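Local coordinates for protein deoxyribose-phosphate aldolase (Toxoplasma gondii, PDB 4EIV) that belongs to the deoxyribose-phosphate aldolase family, enzymes built on a closed barrel of eight parallel strands ringed by helices, at residues V60-Q72 against E105-E118. Sequence-based numbering, arbitrary orientation.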
ATOM      1  N   VAL A  60       3.075  -3.438 -19.386  1.00 26.86           N
ATOM      2  CA  VAL A  60       2.437  -3.108 -20.644  1.00 26.73           C
ATOM      3  C   VAL A  60       1.752  -4.366 -21.155  1.00 26.70           C
ATOM      4  O   VAL A  60       2.293  -5.469 -21.018  1.00 28.37           O
ATOM      5  CB  VAL A  60       3.464  -2.563 -21.689  1.00 27.68           C
ATOM      6  CG1 VAL A  60       4.574  -3.585 -21.980  1.00 29.27           C
ATOM      7  CG2 VAL A  60       2.762  -2.097 -22.961  1.00 28.76           C
ATOM      8  N   SER A  61       0.554  -4.184 -21.707  1.00 26.61           N
ATOM      9  CA  SER A  61      -0.210  -5.243 -22.332  1.00 26.92           C
ATOM     10  C   SER A  61      -0.097  -5.132 -23.840  1.00 25.76           C
ATOM     11  O   SER A  61      -0.471  -4.118 -24.418  1.00 26.45           O
ATOM     12  CB  SER A  61      -1.694  -5.187 -21.952  1.00 27.17           C
ATOM     13  OG  SER A  61      -1.893  -5.374 -20.557  1.00 28.24           O
ATOM     14  N   VAL A  62       0.408  -6.181 -24.469  1.00 26.69           N
ATOM     15  CA  VAL A  62       0.507  -6.229 -25.928  1.00 26.89           C
ATOM     16  C   VAL A  62       0.052  -7.576 -26.447  1.00 26.94           C
ATOM     17  O   VAL A  62      -0.038  -8.540 -25.698  1.00 26.43           O
ATOM     18  CB  VAL A  62       1.978  -6.007 -26.421  1.00 27.81           C
ATOM     19  CG1 VAL A  62       2.442  -4.576 -26.137  1.00 29.61           C
ATOM     20  CG2 VAL A  62       2.899  -7.028 -25.790  1.00 28.13           C
ATOM     21  N   ARG A  63      -0.194  -7.655 -27.753  1.00 27.31           N
ATOM     22  CA  ARG A  63      -0.441  -8.952 -28.383  1.00 27.87           C
ATOM     23  C   ARG A  63       0.897  -9.717 -28.410  1.00 28.38           C
ATOM     24  O   ARG A  63       1.982  -9.103 -28.344  1.00 28.96           O
ATOM     25  CB  ARG A  63      -0.949  -8.813 -29.819  1.00 28.89           C
ATOM     26  CG  ARG A  63      -2.173  -7.984 -29.999  1.00 29.53           C
ATOM     27  CD  ARG A  63      -3.421  -8.503 -29.267  1.00 27.91           C
ATOM     28  NE  ARG A  63      -4.487  -7.700 -29.823  1.00 27.34           N
ATOM     29  CZ  ARG A  63      -5.140  -7.978 -30.962  1.00 26.98           C
ATOM     30  NH1 ARG A  63      -5.002  -9.156 -31.555  1.00 28.83           N
ATOM     31  NH2 ARG A  63      -5.980  -7.093 -31.465  1.00 27.30           N
ATOM     32  N   PRO A  64       0.851 -11.056 -28.509  1.00 28.33           N
ATOM     33  CA  PRO A  64       2.064 -11.852 -28.567  1.00 29.65           C
ATOM     34  C   PRO A  64       3.081 -11.344 -29.605  1.00 30.42           C
ATOM     35  O   PRO A  64       4.280 -11.421 -29.350  1.00 32.25           O
ATOM     36  CB  PRO A  64       1.532 -13.242 -28.898  1.00 29.40           C
ATOM     37  CG  PRO A  64       0.218 -13.265 -28.210  1.00 28.26           C
ATOM     38  CD  PRO A  64      -0.349 -11.913 -28.410  1.00 27.46           C
ATOM     39  N   ALA A  65       2.614 -10.774 -30.720  1.00 30.23           N
ATOM     40  CA  ALA A  65       3.503 -10.266 -31.797  1.00 31.42           C
ATOM     41  C   ALA A  65       4.525  -9.214 -31.381  1.00 31.87           C
ATOM     42  O   ALA A  65       5.497  -9.006 -32.095  1.00 33.15           O
ATOM     43  CB  ALA A  65       2.682  -9.724 -32.952  1.00 32.96           C
ATOM     44  N   PHE A  66       4.317  -8.546 -30.247  1.00 30.43           N
ATOM     45  CA  PHE A  66       5.269  -7.513 -29.800  1.00 31.12           C
ATOM     46  C   PHE A  66       6.081  -7.851 -28.558  1.00 31.58           C
ATOM     47  O   PHE A  66       6.885  -7.028 -28.121  1.00 32.83           O
ATOM     48  CB  PHE A  66       4.566  -6.149 -29.651  1.00 30.06           C
ATOM     49  CG  PHE A  66       4.195  -5.541 -30.966  1.00 32.17           C
ATOM     50  CD1 PHE A  66       5.153  -4.895 -31.728  1.00 34.55           C
ATOM     51  CD2 PHE A  66       2.916  -5.654 -31.472  1.00 33.68           C
ATOM     52  CE1 PHE A  66       4.848  -4.364 -32.959  1.00 36.83           C
ATOM     53  CE2 PHE A  66       2.598  -5.113 -32.720  1.00 36.09           C
ATOM     54  CZ  PHE A  66       3.573  -4.472 -33.460  1.00 37.00           C
ATOM     55  N   VAL A  67       5.942  -9.063 -28.025  1.00 30.85           N
ATOM     56  CA  VAL A  67       6.679  -9.473 -26.823  1.00 31.46           C
ATOM     57  C   VAL A  67       8.193  -9.484 -27.082  1.00 32.48           C
ATOM     58  O   VAL A  67       8.964  -8.856 -26.350  1.00 34.02           O
ATOM     59  CB  VAL A  67       6.196 -10.849 -26.272  1.00 31.23           C
ATOM     60  CG1 VAL A  67       7.028 -11.311 -25.084  1.00 33.13           C
ATOM     61  CG2 VAL A  67       4.700 -10.789 -25.889  1.00 30.66           C
ATOM     62  N   ARG A  68       8.621 -10.193 -28.130  1.00 33.00           N
ATOM     63  CA  ARG A  68      10.044 -10.272 -28.460  1.00 34.90           C
ATOM     64  C   ARG A  68      10.622  -8.905 -28.788  1.00 35.07           C
ATOM     65  O   ARG A  68      11.762  -8.612 -28.409  1.00 36.55           O
ATOM     66  CB  ARG A  68      10.296 -11.245 -29.615  1.00 36.07           C
ATOM     67  CG  ARG A  68      11.768 -11.362 -30.012  1.00 40.13           C
ATOM     68  CD  ARG A  68      11.979 -12.505 -30.968  1.00 42.69           C
ATOM     69  NE  ARG A  68      11.638 -13.758 -30.314  1.00 46.08           N
ATOM     70  CZ  ARG A  68      12.490 -14.522 -29.628  1.00 49.31           C
ATOM     71  NH1 ARG A  68      13.764 -14.180 -29.511  1.00 52.70           N
ATOM     72  NH2 ARG A  68      12.055 -15.644 -29.055  1.00 49.89           N
ATOM     73  N   PHE A  69       9.856  -8.078 -29.496  1.00 34.69           N
ATOM     74  CA  PHE A  69      10.296  -6.723 -29.808  1.00 35.28           C
ATOM     75  C   PHE A  69      10.690  -5.973 -28.546  1.00 35.19           C
ATOM     76  O   PHE A  69      11.786  -5.416 -28.463  1.00 36.44           O
ATOM     77  CB  PHE A  69       9.228  -5.926 -30.556  1.00 35.30           C
ATOM     78  CG  PHE A  69       9.547  -4.461 -30.661  1.00 36.28           C
ATOM     79  CD1 PHE A  69      10.602  -4.018 -31.457  1.00 38.20           C
ATOM     80  CD2 PHE A  69       8.821  -3.523 -29.938  1.00 36.09           C
ATOM     81  CE1 PHE A  69      10.900  -2.668 -31.541  1.00 39.48           C
ATOM     82  CE2 PHE A  69       9.111  -2.180 -30.023  1.00 37.78           C
ATOM     83  CZ  PHE A  69      10.150  -1.748 -30.821  1.00 39.33           C
ATOM     84  N   ILE A  70       9.811  -5.986 -27.556  1.00 33.72           N
ATOM     85  CA  ILE A  70      10.094  -5.289 -26.304  1.00 33.68           C
ATOM     86  C   ILE A  70      11.294  -5.887 -25.547  1.00 34.64           C
ATOM     87  O   ILE A  70      12.206  -5.157 -25.115  1.00 36.06           O
ATOM     88  CB  ILE A  70       8.858  -5.302 -25.374  1.00 31.83           C
ATOM     89  CG1 ILE A  70       7.730  -4.472 -25.986  1.00 31.86           C
ATOM     90  CG2 ILE A  70       9.261  -4.761 -23.989  1.00 33.28           C
ATOM     91  CD1 ILE A  70       6.374  -4.688 -25.302  1.00 30.65           C
ATOM     92  N   ARG A  71      11.301  -7.214 -25.419  1.00 35.26           N
ATOM     93  CA  ARG A  71      12.294  -7.928 -24.623  1.00 36.79           C
ATOM     94  C   ARG A  71      13.687  -8.114 -25.220  1.00 39.19           C
ATOM     95  O   ARG A  71      14.665  -8.255 -24.477  1.00 41.49           O
ATOM     96  CB  ARG A  71      11.738  -9.284 -24.190  1.00 36.43           C
ATOM     97  CG  ARG A  71      10.725  -9.166 -23.061  1.00 35.74           C
ATOM     98  CD  ARG A  71      11.461  -8.838 -21.765  1.00 38.08           C
ATOM     99  NE  ARG A  71      10.601  -8.684 -20.598  1.00 38.01           N
ATOM    100  CZ  ARG A  71      10.311  -7.536 -19.970  1.00 36.28           C
ATOM    101  NH1 ARG A  71      10.802  -6.357 -20.359  1.00 36.21           N
ATOM    102  NH2 ARG A  71       9.525  -7.582 -18.907  1.00 36.44           N
ATOM    103  N   GLN A  72      13.790  -8.215 -26.540  0.60 40.13           N
ATOM    104  CA  GLN A  72      15.092  -8.442 -27.181  0.60 42.07           C
ATOM    105  C   GLN A  72      15.658  -7.266 -27.944  0.60 42.80           C
ATOM    106  O   GLN A  72      16.876  -7.150 -28.075  0.60 44.67           O
ATOM    107  CB  GLN A  72      15.016  -9.600 -28.172  0.60 42.78           C
ATOM    108  CG  GLN A  72      15.216 -10.973 -27.591  0.60 44.88           C
ATOM    109  CD  GLN A  72      15.575 -11.971 -28.674  0.60 47.55           C
ATOM    110  OE1 GLN A  72      15.190 -11.809 -29.839  0.60 48.78           O
ATOM    111  NE2 GLN A  72      16.317 -13.009 -28.304  0.60 50.08           N
ATOM    112  N   GLU A 105      -0.631 -19.665 -28.306  1.00 31.86           N
ATOM    113  CA  GLU A 105      -0.277 -18.242 -28.196  1.00 31.89           C
ATOM    114  C   GLU A 105       0.490 -17.985 -26.897  1.00 31.41           C
ATOM    115  O   GLU A 105       1.496 -17.278 -26.879  1.00 32.39           O
ATOM    116  CB  GLU A 105      -1.496 -17.332 -28.160  1.00 31.64           C
ATOM    117  CG  GLU A 105      -2.387 -17.345 -29.343  1.00 32.27           C
ATOM    118  CD  GLU A 105      -3.415 -16.272 -29.183  1.00 32.23           C
ATOM    119  OE1 GLU A 105      -3.060 -15.094 -29.370  1.00 37.76           O
ATOM    120  OE2 GLU A 105      -4.568 -16.586 -28.837  1.00 32.08           O
ATOM    121  N   ALA A 106      -0.027 -18.526 -25.794  1.00 30.76           N
ATOM    122  CA  ALA A 106       0.584 -18.334 -24.477  1.00 30.93           C
ATOM    123  C   ALA A 106       1.984 -18.928 -24.412  1.00 32.62           C
ATOM    124  O   ALA A 106       2.900 -18.292 -23.908  1.00 33.10           O
ATOM    125  CB  ALA A 106      -0.316 -18.922 -23.387  1.00 29.99           C
ATOM    126  N   VAL A 107       2.148 -20.144 -24.915  1.00 33.74           N
ATOM    127  CA  VAL A 107       3.456 -20.786 -24.916  1.00 35.54           C
ATOM    128  C   VAL A 107       4.489 -19.918 -25.637  1.00 35.46           C
ATOM    129  O   VAL A 107       5.604 -19.694 -25.136  1.00 36.72           O
ATOM    130  CB  VAL A 107       3.405 -22.180 -25.590  1.00 36.47           C
ATOM    131  CG1 VAL A 107       4.815 -22.749 -25.782  1.00 38.77           C
ATOM    132  CG2 VAL A 107       2.565 -23.160 -24.782  1.00 37.60           C
ATOM    133  N   GLY A 108       4.119 -19.418 -26.809  1.00 34.43           N
ATOM    134  CA  GLY A 108       5.040 -18.593 -27.599  1.00 35.06           C
ATOM    135  C   GLY A 108       5.354 -17.259 -26.934  1.00 34.69           C
ATOM    136  O   GLY A 108       6.493 -16.782 -26.972  1.00 35.41           O
ATOM    137  N   ALA A 109       4.350 -16.655 -26.311  1.00 33.62           N
ATOM    138  CA  ALA A 109       4.541 -15.386 -25.638  1.00 33.25           C
ATOM    139  C   ALA A 109       5.508 -15.540 -24.473  1.00 33.87           C
ATOM    140  O   ALA A 109       6.401 -14.700 -24.274  1.00 34.15           O
ATOM    141  CB  ALA A 109       3.211 -14.850 -25.143  1.00 31.23           C
ATOM    142  N   LEU A 110       5.352 -16.626 -23.716  1.00 34.76           N
ATOM    143  CA  LEU A 110       6.211 -16.897 -22.570  1.00 35.82           C
ATOM    144  C   LEU A 110       7.650 -17.161 -23.059  1.00 36.82           C
ATOM    145  O   LEU A 110       8.609 -16.646 -22.485  1.00 37.82           O
ATOM    146  CB  LEU A 110       5.661 -18.079 -21.754  1.00 36.61           C
ATOM    147  CG  LEU A 110       4.326 -17.767 -21.053  1.00 35.74           C
ATOM    148  CD1 LEU A 110       3.645 -19.060 -20.584  1.00 38.97           C
ATOM    149  CD2 LEU A 110       4.495 -16.773 -19.916  1.00 38.32           C
ATOM    150  N   LYS A 111       7.788 -17.885 -24.163  1.00 36.99           N
ATOM    151  CA  LYS A 111       9.110 -18.141 -24.758  1.00 39.35           C
ATOM    152  C   LYS A 111       9.797 -16.835 -25.138  1.00 39.30           C
ATOM    153  O   LYS A 111      11.015 -16.678 -24.943  1.00 40.59           O
ATOM    154  CB  LYS A 111       8.946 -18.986 -26.026  1.00 40.27           C
ATOM    155  CG  LYS A 111      10.228 -19.349 -26.755  1.00 45.47           C
ATOM    156  CD  LYS A 111       9.927 -19.891 -28.155  1.00 49.53           C
ATOM    157  CE  LYS A 111       8.891 -21.043 -28.166  1.00 51.19           C
ATOM    158  NZ  LYS A 111       8.715 -21.629 -29.532  1.00 53.68           N
ATOM    159  N   ASP A 112       9.016 -15.915 -25.702  1.00 37.97           N
ATOM    160  CA  ASP A 112       9.500 -14.605 -26.140  1.00 38.49           C
ATOM    161  C   ASP A 112       9.799 -13.618 -25.012  1.00 38.83           C
ATOM    162  O   ASP A 112      10.294 -12.529 -25.289  1.00 39.67           O
ATOM    163  CB  ASP A 112       8.524 -13.989 -27.151  1.00 37.97           C
ATOM    164  CG  ASP A 112       8.482 -14.759 -28.471  1.00 39.48           C
ATOM    165  OD1 ASP A 112       9.351 -15.628 -28.692  1.00 42.12           O
ATOM    166  OD2 ASP A 112       7.578 -14.500 -29.301  1.00 40.42           O
ATOM    167  N   GLY A 113       9.511 -13.995 -23.763  1.00 38.06           N
ATOM    168  CA  GLY A 113       9.810 -13.159 -22.589  1.00 38.07           C
ATOM    169  C   GLY A 113       8.639 -12.557 -21.813  1.00 35.78           C
ATOM    170  O   GLY A 113       8.856 -11.746 -20.910  1.00 36.20           O
ATOM    171  N   ALA A 114       7.402 -12.943 -22.122  1.00 34.66           N
ATOM    172  CA  ALA A 114       6.251 -12.394 -21.395  1.00 32.99           C
ATOM    173  C   ALA A 114       6.282 -12.805 -19.928  1.00 33.07           C
ATOM    174  O   ALA A 114       6.655 -13.932 -19.601  1.00 34.99           O
ATOM    175  CB  ALA A 114       4.967 -12.872 -22.034  1.00 31.80           C
ATOM    176  N   ASP A 115       5.886 -11.895 -19.050  1.00 32.34           N
ATOM    177  CA  ASP A 115       5.852 -12.155 -17.621  1.00 31.99           C
ATOM    178  C   ASP A 115       4.493 -12.630 -17.133  1.00 31.20           C
ATOM    179  O   ASP A 115       4.396 -13.323 -16.123  1.00 32.44           O
ATOM    180  CB  ASP A 115       6.204 -10.874 -16.867  1.00 32.21           C
ATOM    181  CG  ASP A 115       7.553 -10.340 -17.249  1.00 32.96           C
ATOM    182  OD1 ASP A 115       8.567 -10.931 -16.818  1.00 37.61           O
ATOM    183  OD2 ASP A 115       7.604  -9.355 -17.999  1.00 34.15           O
ATOM    184  N   GLU A 116       3.439 -12.220 -17.829  0.50 29.91           N
ATOM    185  CA  GLU A 116       2.065 -12.591 -17.461  0.50 29.27           C
ATOM    186  C   GLU A 116       1.273 -12.818 -18.730  0.50 28.06           C
ATOM    187  O   GLU A 116       1.676 -12.397 -19.813  0.50 28.14           O
ATOM    188  CB  GLU A 116       1.367 -11.500 -16.632  0.50 29.06           C
ATOM    189  CG  GLU A 116       2.081 -11.094 -15.358  0.50 30.72           C
ATOM    190  CD  GLU A 116       1.240 -10.216 -14.443  0.50 30.32           C
ATOM    191  OE1 GLU A 116      -0.009 -10.218 -14.558  0.50 29.06           O
ATOM    192  OE2 GLU A 116       1.835  -9.539 -13.577  0.50 32.69           O
ATOM    193  N   ILE A 117       0.140 -13.493 -18.578  1.00 27.35           N
ATOM    194  CA  ILE A 117      -0.769 -13.772 -19.679  1.00 27.05           C
ATOM    195  C   ILE A 117      -2.154 -13.218 -19.325  1.00 25.90           C
ATOM    196  O   ILE A 117      -2.614 -13.387 -18.203  1.00 26.54           O
ATOM    197  CB  ILE A 117      -0.882 -15.292 -19.949  1.00 27.45           C
ATOM    198  CG1 ILE A 117       0.455 -15.871 -20.417  1.00 29.85           C
ATOM    199  CG2 ILE A 117      -1.971 -15.592 -20.996  1.00 27.24           C
ATOM    200  CD1 ILE A 117       1.033 -15.226 -21.695  1.00 29.64           C
ATOM    201  N   GLU A 118      -2.783 -12.552 -20.285  0.50 24.90           N
ATOM    202  CA  GLU A 118      -4.138 -12.003 -20.125  0.50 24.03           C
ATOM    203  C   GLU A 118      -5.034 -12.671 -21.163  0.50 23.35           C
ATOM    204  O   GLU A 118      -4.959 -12.352 -22.354  0.50 23.26           O
ATOM    205  CB  GLU A 118      -4.088 -10.489 -20.252  0.50 24.26           C
ATOM    206  CG  GLU A 118      -3.221  -9.892 -19.122  0.50 24.07           C
ATOM    207  CD  GLU A 118      -3.039  -8.384 -19.149  0.50 24.79           C
ATOM    208  OE1 GLU A 118      -2.742  -7.838 -18.067  0.50 25.65           O
ATOM    209  OE2 GLU A 118      -3.164  -7.737 -20.211  0.50 25.73           O
TER
HETATM  210  O   HOH W   1       6.964 -11.975 -29.801  1.00 36.38           O
HETATM  211  O   HOH W   2       9.230 -14.287 -32.045  0.60 41.90           O
HETATM  212  O   HOH W   3      10.460 -11.404 -18.946  1.00 47.51           O
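Val67 packs against the end of helix 99-111 and the turn after it. Its CG1, anti to the backbone N (chi1 176°), lies 3.4 Å from Ala114 N and also touches Asp112 CB and Ala114 CB. Its CG2 faces the methyl of Ala109, beside Pro64. Two salt bridges lie beyond this apolar patch. Arg68 NH2 donates to Asp112 OD1 at 2.7 Å, reaching it from above the carboxylate plane; the two flat groups stand nearly perpendicular. Arg71 NH2 meets the syn lone pair of Asp115 OD2 at 2.8 Å, and its chain bends at chi2 (-73°) to pass Gly113 O. Deeper in, Ser61 OG donates to Glu118 OE2 at 2.7 Å.

Waters extend both bridges. One joins Pro64 O, Arg68 N and Asp112 OD2, and another links Arg71 NE, Gly113 O and Asp115 OD1. Gly113 (phi 112°) closes the helix in a Schellman motif, close to Arg71 CG. Strand 85-90 lies between strands 59-62 and 116-120 in the barrel. Arg71 also bonds Ile84 O and Val81 O, Asp115 OD2 accepts from Val86 N, and Glu118 OE1 pairs with Lys154 and Lys235.

The contact joins outer helix 67-74 of the TIM barrel to the end of helix 99-111 and the turn into strand 116-120. Asp112 and Asp115 each use both oxygens, one on an arginine and one on water, which probably holds both side chains in place.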